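Regulatory protein YycH-like domain-containing protein (Eubacterium rectale, PDB 5COZ) is of unknown function but is related to YycH-like regulatory proteins and is probably an exported, membrane-tethered lipoprotein. Local coordinates at residues 64-69 / 313-318; 235-240 / 305-310. One frame throughout, in Å; residues are numbered along the deposited sequence.

Contact 1 of 2, residues 64-69 / 313-318; sequences VKAINF and ETYDIK
An antiparallel strand pair in the mixed sheet joins Val64 and Lys65, in strand 58-66, to Thr314 and Tyr315, at the start of strand 314-330. Val64 and Tyr315 form a hydrogen-bonded pair: Val64 N gives to Tyr315 O at 2.9 Å, and Tyr315 N returns a bond to Val64 O at 2.8 Å. Two residues on, Ala66 N donates to Glu313 O over 2.9 Å, almost straight at 170°, which carries the bonding to Glu313, just ahead of strand 314-330. Between these rungs Lys65 and Thr314 make a non-hydrogen-bonded pair, and Thr314 CA comes within 3.2 Å of Val64 O in a CA-H...O contact.

The sheet's two faces differ in chemistry. On the side of Val64 and Tyr315, the two methyls of Val64 divide the work. CG1, anti to the carbonyl carbon (chi1 -60°), meets Ile317 CG2 at 3.7 Å, while CG2 lies against the CB of Tyr315. The Tyr315 ring turns its edge to Ala66, whose CB lies 3.9 Å from CE1; Tyr262 also packs edge-to-face with this ring. Leu307 of the adjoining strand 295-311 touches both Val64 and Ile317, extending the apolar layer.

The face of Lys65 and Thr314 is more polar. The Lys65 chain passes Thr314 obliquely, its CG near OG1, and bends only at its last torsion (chi4 79°). There a water accepts from Lys65 NZ at 2.8 Å and, in the conformer of Thr314 described here, is also hydrogen-bonded to Thr314 OG1.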
loop_
_atom_site.group_PDB
_atom_site.type_symbol
_atom_site.label_atom_id
_atom_site.label_comp_id
_atom_site.label_asym_id
_atom_site.label_seq_id
_atom_site.Cartn_x
_atom_site.Cartn_y
_atom_site.Cartn_z
ATOM N N VAL A 64 10.863 -1.461 16.454
ATOM C CA VAL A 64 10.048 -0.240 16.351
ATOM C C VAL A 64 8.928 -0.328 17.349
ATOM O O VAL A 64 8.559 -1.429 17.777
ATOM C CB VAL A 64 9.441 -0.020 14.923
ATOM C CG1 VAL A 64 10.522 0.110 13.850
ATOM C CG2 VAL A 64 8.453 -1.134 14.569
ATOM N N LYS A 65 8.359 0.816 17.698
ATOM C CA LYS A 65 7.189 0.878 18.560
ATOM C C LYS A 65 6.046 1.406 17.754
ATOM O O LYS A 65 6.216 2.325 16.965
ATOM C CB LYS A 65 7.455 1.823 19.755
ATOM C CG LYS A 65 8.213 1.184 20.894
ATOM C CD LYS A 65 8.171 2.090 22.130
ATOM C CE LYS A 65 8.776 1.422 23.345
ATOM N NZ LYS A 65 10.265 1.461 23.330
ATOM N N ALA A 66 4.856 0.876 17.989
ATOM C CA ALA A 66 3.677 1.415 17.350
ATOM C C ALA A 66 3.455 2.861 17.773
ATOM O O ALA A 66 3.673 3.193 18.949
ATOM C CB ALA A 66 2.462 0.583 17.764
ATOM N N ILE A 67 3.056 3.721 16.823
ATOM C CA ILE A 67 2.648 5.090 17.124
ATOM C C ILE A 67 1.165 4.994 17.437
ATOM O O ILE A 67 0.378 4.517 16.607
ATOM C CB ILE A 67 2.987 6.082 15.979
ATOM C CG1 ILE A 67 4.526 6.209 15.850
ATOM C CG2 ILE A 67 2.358 7.483 16.250
ATOM C CD1 ILE A 67 5.035 6.916 14.650
ATOM N N ASN A 68 0.777 5.369 18.651
ATOM C CA ASN A 68 -0.630 5.329 19.023
ATOM C C ASN A 68 -1.193 6.732 18.808
ATOM O O ASN A 68 -0.794 7.684 19.502
ATOM C CB ASN A 68 -0.782 4.866 20.465
ATOM C CG ASN A 68 -2.224 4.655 20.843
ATOM O OD1 ASN A 68 -3.086 5.500 20.562
ATOM N ND2 ASN A 68 -2.515 3.530 21.479
ATOM N N PHE A 69 -2.064 6.879 17.806
ATOM C CA PHE A 69 -2.527 8.217 17.456
ATOM C C PHE A 69 -3.450 8.849 18.467
ATOM O O PHE A 69 -3.551 10.071 18.482
ATOM C CB PHE A 69 -3.301 8.178 16.126
ATOM C CG PHE A 69 -2.521 7.722 14.913
ATOM C CD1 PHE A 69 -1.208 8.145 14.712
ATOM C CD2 PHE A 69 -3.124 6.948 13.932
ATOM C CE1 PHE A 69 -0.506 7.769 13.566
ATOM C CE2 PHE A 69 -2.412 6.554 12.792
ATOM C CZ PHE A 69 -1.113 6.971 12.619
ATOM N N GLU A 313 3.688 -3.612 22.422
ATOM C CA GLU A 313 3.516 -2.694 21.267
ATOM C C GLU A 313 4.841 -2.438 20.498
ATOM O O GLU A 313 4.909 -1.511 19.682
ATOM C CB GLU A 313 2.839 -1.349 21.632
ATOM C CG GLU A 313 1.780 -1.355 22.735
ATOM C CD GLU A 313 0.674 -2.392 22.677
ATOM O OE1 GLU A 313 0.052 -2.554 21.603
ATOM O OE2 GLU A 313 0.405 -3.021 23.727
ATOM N N THR A 314 5.876 -3.271 20.748
ATOM C CA THR A 314 7.151 -3.285 20.009
ATOM C C THR A 314 7.074 -4.406 18.922
ATOM O O THR A 314 6.438 -5.453 19.110
ATOM C CB THR A 314 8.359 -3.455 20.971
ATOM O OG1 THR A 314 8.421 -2.322 21.835
ATOM C CG2 THR A 314 9.716 -3.593 20.246
ATOM N N TYR A 315 7.741 -4.157 17.801
ATOM C CA TYR A 315 7.796 -5.089 16.688
ATOM C C TYR A 315 9.202 -5.210 16.209
ATOM O O TYR A 315 9.932 -4.221 16.254
ATOM C CB TYR A 315 6.950 -4.532 15.508
ATOM C CG TYR A 315 5.490 -4.288 15.801
ATOM C CD1 TYR A 315 5.084 -3.197 16.559
ATOM C CD2 TYR A 315 4.512 -5.142 15.305
ATOM C CE1 TYR A 315 3.738 -2.981 16.851
ATOM C CE2 TYR A 315 3.162 -4.928 15.569
ATOM C CZ TYR A 315 2.782 -3.863 16.377
ATOM O OH TYR A 315 1.451 -3.614 16.643
ATOM N N ASP A 316 9.590 -6.372 15.687
ATOM C CA ASP A 316 10.854 -6.504 14.979
ATOM C C ASP A 316 10.598 -6.020 13.562
ATOM O O ASP A 316 9.535 -6.341 12.997
ATOM C CB ASP A 316 11.321 -7.957 14.942
ATOM C CG ASP A 316 11.884 -8.394 16.276
ATOM O OD1 ASP A 316 13.009 -7.971 16.608
ATOM O OD2 ASP A 316 11.205 -9.173 16.978
ATOM N N ILE A 317 11.519 -5.266 12.990
ATOM C CA ILE A 317 11.394 -4.770 11.615
ATOM C C ILE A 317 12.537 -5.380 10.814
ATOM O O ILE A 317 13.702 -5.232 11.211
ATOM C CB ILE A 317 11.346 -3.224 11.555
ATOM C CG1 ILE A 317 11.151 -2.735 10.112
ATOM C CG2 ILE A 317 12.540 -2.508 12.255
ATOM C CD1 ILE A 317 10.788 -1.248 10.002
ATOM N N LYS A 318 12.201 -6.149 9.748
ATOM C CA LYS A 318 13.246 -6.857 9.006
ATOM C C LYS A 318 12.960 -6.737 7.537
ATOM O O LYS A 318 11.779 -6.740 7.145
ATOM C CB LYS A 318 13.270 -8.356 9.400
ATOM C CG LYS A 318 13.609 -8.560 10.895
ATOM C CD LYS A 318 13.694 -10.039 11.274
ATOM C CE LYS A 318 14.965 -10.681 10.737
ATOM N NZ LYS A 318 15.000 -12.153 10.978
HETATM O O HOH W 1 11.066 -0.752 21.877
#

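Contact 2 of 2, residues 235-240 / 305-310; sequences TGYANQ and YMLFAD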
loop_
_atom_site.group_PDB
_atom_site.type_symbol
_atom_site.label_atom_id
_atom_site.label_comp_id
_atom_site.label_asym_id
_atom_site.label_seq_id
_atom_site.Cartn_x
_atom_site.Cartn_y
_atom_site.Cartn_z
ATOM N N THR A 235 3.106 -12.524 10.535
ATOM C CA THR A 235 3.532 -11.296 11.249
ATOM C C THR A 235 3.253 -11.311 12.737
ATOM O O THR A 235 3.825 -10.496 13.465
ATOM C CB THR A 235 2.828 -10.072 10.657
ATOM O OG1 THR A 235 1.428 -10.189 10.980
ATOM C CG2 THR A 235 2.996 -9.961 9.126
ATOM N N GLY A 236 2.330 -12.166 13.163
ATOM C CA GLY A 236 1.987 -12.235 14.575
ATOM C C GLY A 236 0.873 -11.287 14.984
ATOM O O GLY A 236 0.518 -11.253 16.154
ATOM N N TYR A 237 0.341 -10.469 14.053
ATOM C CA TYR A 237 -0.732 -9.541 14.409
ATOM C C TYR A 237 -1.566 -9.265 13.164
ATOM O O TYR A 237 -1.244 -9.806 12.084
ATOM C CB TYR A 237 -0.145 -8.238 15.000
ATOM C CG TYR A 237 0.522 -7.317 13.990
ATOM C CD1 TYR A 237 1.757 -7.637 13.431
ATOM C CD2 TYR A 237 -0.072 -6.113 13.616
ATOM C CE1 TYR A 237 2.363 -6.809 12.487
ATOM C CE2 TYR A 237 0.539 -5.260 12.689
ATOM C CZ TYR A 237 1.751 -5.617 12.128
ATOM O OH TYR A 237 2.347 -4.811 11.188
ATOM N N ALA A 238 -2.682 -8.521 13.309
ATOM C CA ALA A 238 -3.524 -8.197 12.166
ATOM C C ALA A 238 -2.872 -7.073 11.367
ATOM O O ALA A 238 -3.266 -5.901 11.472
ATOM C CB ALA A 238 -4.927 -7.814 12.635
ATOM N N ASN A 239 -1.822 -7.423 10.590
ATOM C CA ASN A 239 -1.110 -6.423 9.792
ATOM C C ASN A 239 -1.999 -5.984 8.633
ATOM O O ASN A 239 -3.015 -6.624 8.315
ATOM C CB ASN A 239 0.223 -6.984 9.275
ATOM C CG ASN A 239 0.032 -8.184 8.379
ATOM O OD1 ASN A 239 -0.386 -9.265 8.842
ATOM N ND2 ASN A 239 0.223 -8.002 7.081
ATOM N N GLN A 240 -1.663 -4.847 8.060
ATOM C CA GLN A 240 -2.410 -4.365 6.910
ATOM C C GLN A 240 -1.472 -3.722 5.937
ATOM O O GLN A 240 -0.323 -3.413 6.276
ATOM C CB GLN A 240 -3.515 -3.391 7.316
ATOM C CG GLN A 240 -2.989 -2.115 7.872
ATOM C CD GLN A 240 -4.078 -1.397 8.625
ATOM O OE1 GLN A 240 -4.357 -1.704 9.793
ATOM N NE2 GLN A 240 -4.683 -0.402 7.981
ATOM N N TYR A 305 9.925 -3.505 4.321
ATOM C CA TYR A 305 10.199 -3.809 5.715
ATOM C C TYR A 305 8.975 -4.464 6.321
ATOM O O TYR A 305 7.916 -3.832 6.439
ATOM C CB TYR A 305 10.512 -2.516 6.491
ATOM C CG TYR A 305 11.977 -2.178 6.636
ATOM C CD1 TYR A 305 12.890 -3.118 7.110
ATOM C CD2 TYR A 305 12.439 -0.890 6.401
ATOM C CE1 TYR A 305 14.227 -2.782 7.349
ATOM C CE2 TYR A 305 13.772 -0.536 6.646
ATOM C CZ TYR A 305 14.659 -1.484 7.127
ATOM O OH TYR A 305 15.961 -1.124 7.388
HETATM N N MSE A 306 9.129 -5.715 6.751
HETATM C CA MSE A 306 8.019 -6.415 7.387
HETATM C C MSE A 306 8.129 -6.260 8.898
HETATM O O MSE A 306 9.234 -6.288 9.450
HETATM C CB MSE A 306 8.007 -7.893 7.001
HETATM C CG MSE A 306 6.809 -8.620 7.591
HETATM SE SE MSE A 306 6.498 -10.319 6.725
HETATM C CE MSE A 306 5.589 -9.673 5.176
ATOM N N LEU A 307 6.969 -6.072 9.537
ATOM C CA LEU A 307 6.904 -6.006 10.983
ATOM C C LEU A 307 6.428 -7.304 11.572
ATOM O O LEU A 307 5.468 -7.915 11.075
ATOM C CB LEU A 307 5.987 -4.911 11.435
ATOM C CG LEU A 307 6.393 -3.508 11.065
ATOM C CD1 LEU A 307 5.706 -2.633 11.902
ATOM C CD2 LEU A 307 7.833 -3.220 11.384
ATOM N N PHE A 308 7.114 -7.728 12.655
ATOM C CA PHE A 308 6.763 -8.961 13.348
ATOM C C PHE A 308 6.482 -8.612 14.786
ATOM O O PHE A 308 7.369 -8.072 15.476
ATOM C CB PHE A 308 7.910 -9.986 13.234
ATOM C CG PHE A 308 8.262 -10.371 11.819
ATOM C CD1 PHE A 308 7.585 -11.403 11.173
ATOM C CD2 PHE A 308 9.220 -9.657 11.102
ATOM C CE1 PHE A 308 7.911 -11.762 9.868
ATOM C CE2 PHE A 308 9.542 -10.012 9.802
ATOM C CZ PHE A 308 8.897 -11.073 9.197
ATOM N N ALA A 309 5.269 -8.916 15.263
ATOM C CA ALA A 309 4.934 -8.592 16.654
ATOM C C ALA A 309 5.946 -9.190 17.628
ATOM O O ALA A 309 6.401 -10.324 17.455
ATOM C CB ALA A 309 3.529 -9.078 16.979
ATOM N N ASP A 310 6.363 -8.383 18.620
ATOM C CA ASP A 310 7.340 -8.845 19.587
ATOM C C ASP A 310 6.663 -8.933 20.948
ATOM O O ASP A 310 6.273 -10.027 21.353
ATOM C CB ASP A 310 8.588 -7.926 19.583
ATOM C CG ASP A 310 9.711 -8.314 20.543
ATOM O OD1 ASP A 310 9.681 -9.453 21.075
ATOM O OD2 ASP A 310 10.633 -7.505 20.715
HETATM O O HOH W 2 4.071 -6.712 8.850
#
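Thr235 O, at the C-terminal end of helix 232-235, receives the backbone N of Ala309 at 2.8 Å, with an N-H...O angle of 162°, and also takes a CA-H...O contact from Phe308 CA at 3.3 Å. The bond ties the helix end, and the ST turn that begins on its last residue, to strand 295-311. In that turn the chi1 of Thr235 (68°) sets OG1 between the backbone N and the carbonyl carbon, where it accepts from Tyr237 N; OG1 is also hydrogen-bonded to Asn231 O. Thr235 CB rests 3.4 Å from Leu307 O. Gly236 leaves the helix with positive phi, and a CB there would press on Ala309 CB and on the preceding carbonyl.

The Tyr237 ring reaches the strand by its edge: Leu307 O lies near the ring plane, 3.6 Å from CE1, and the hydroxyl OH stands 3.6 Å from Leu307 CB. Asn239 CB covers one ring face, offset toward the rim. Around this pair, Tyr315 meets the Tyr237 ring edge-to-face and Tyr262 touches both Tyr237 and Leu307. An alanine in place of Tyr237 would probably open a gap beside Leu307 and leave the Tyr315 ring with one aromatic neighbour fewer. A water links the two segments at the hydroxyl, bonding weakly to Tyr237 OH and donating to Leu307 O at 2.9 Å.

Both contacts draw on the same mixed sheet, in which strands 295-311 and 314-330 are consecutive antiparallel neighbours, and their centres lie about 9 Å apart. Contact 1 is made within the sheet, strand to strand, by a ladder of backbone bonds; contact 2 brings a helix end and loop to the sheet with a single direct backbone bond, the rest being mainly an aromatic edge and a bridging water. Each is partly buried: Val64 and Ile317 are the buried side of contact 1, Thr235, Met306 and Leu307 that of contact 2, while Lys65 and Gly236 lie at the surface. Probable hydrogen bonds from Asp316 N to Phe308 O and from Met306 N to Lys318 O join the two.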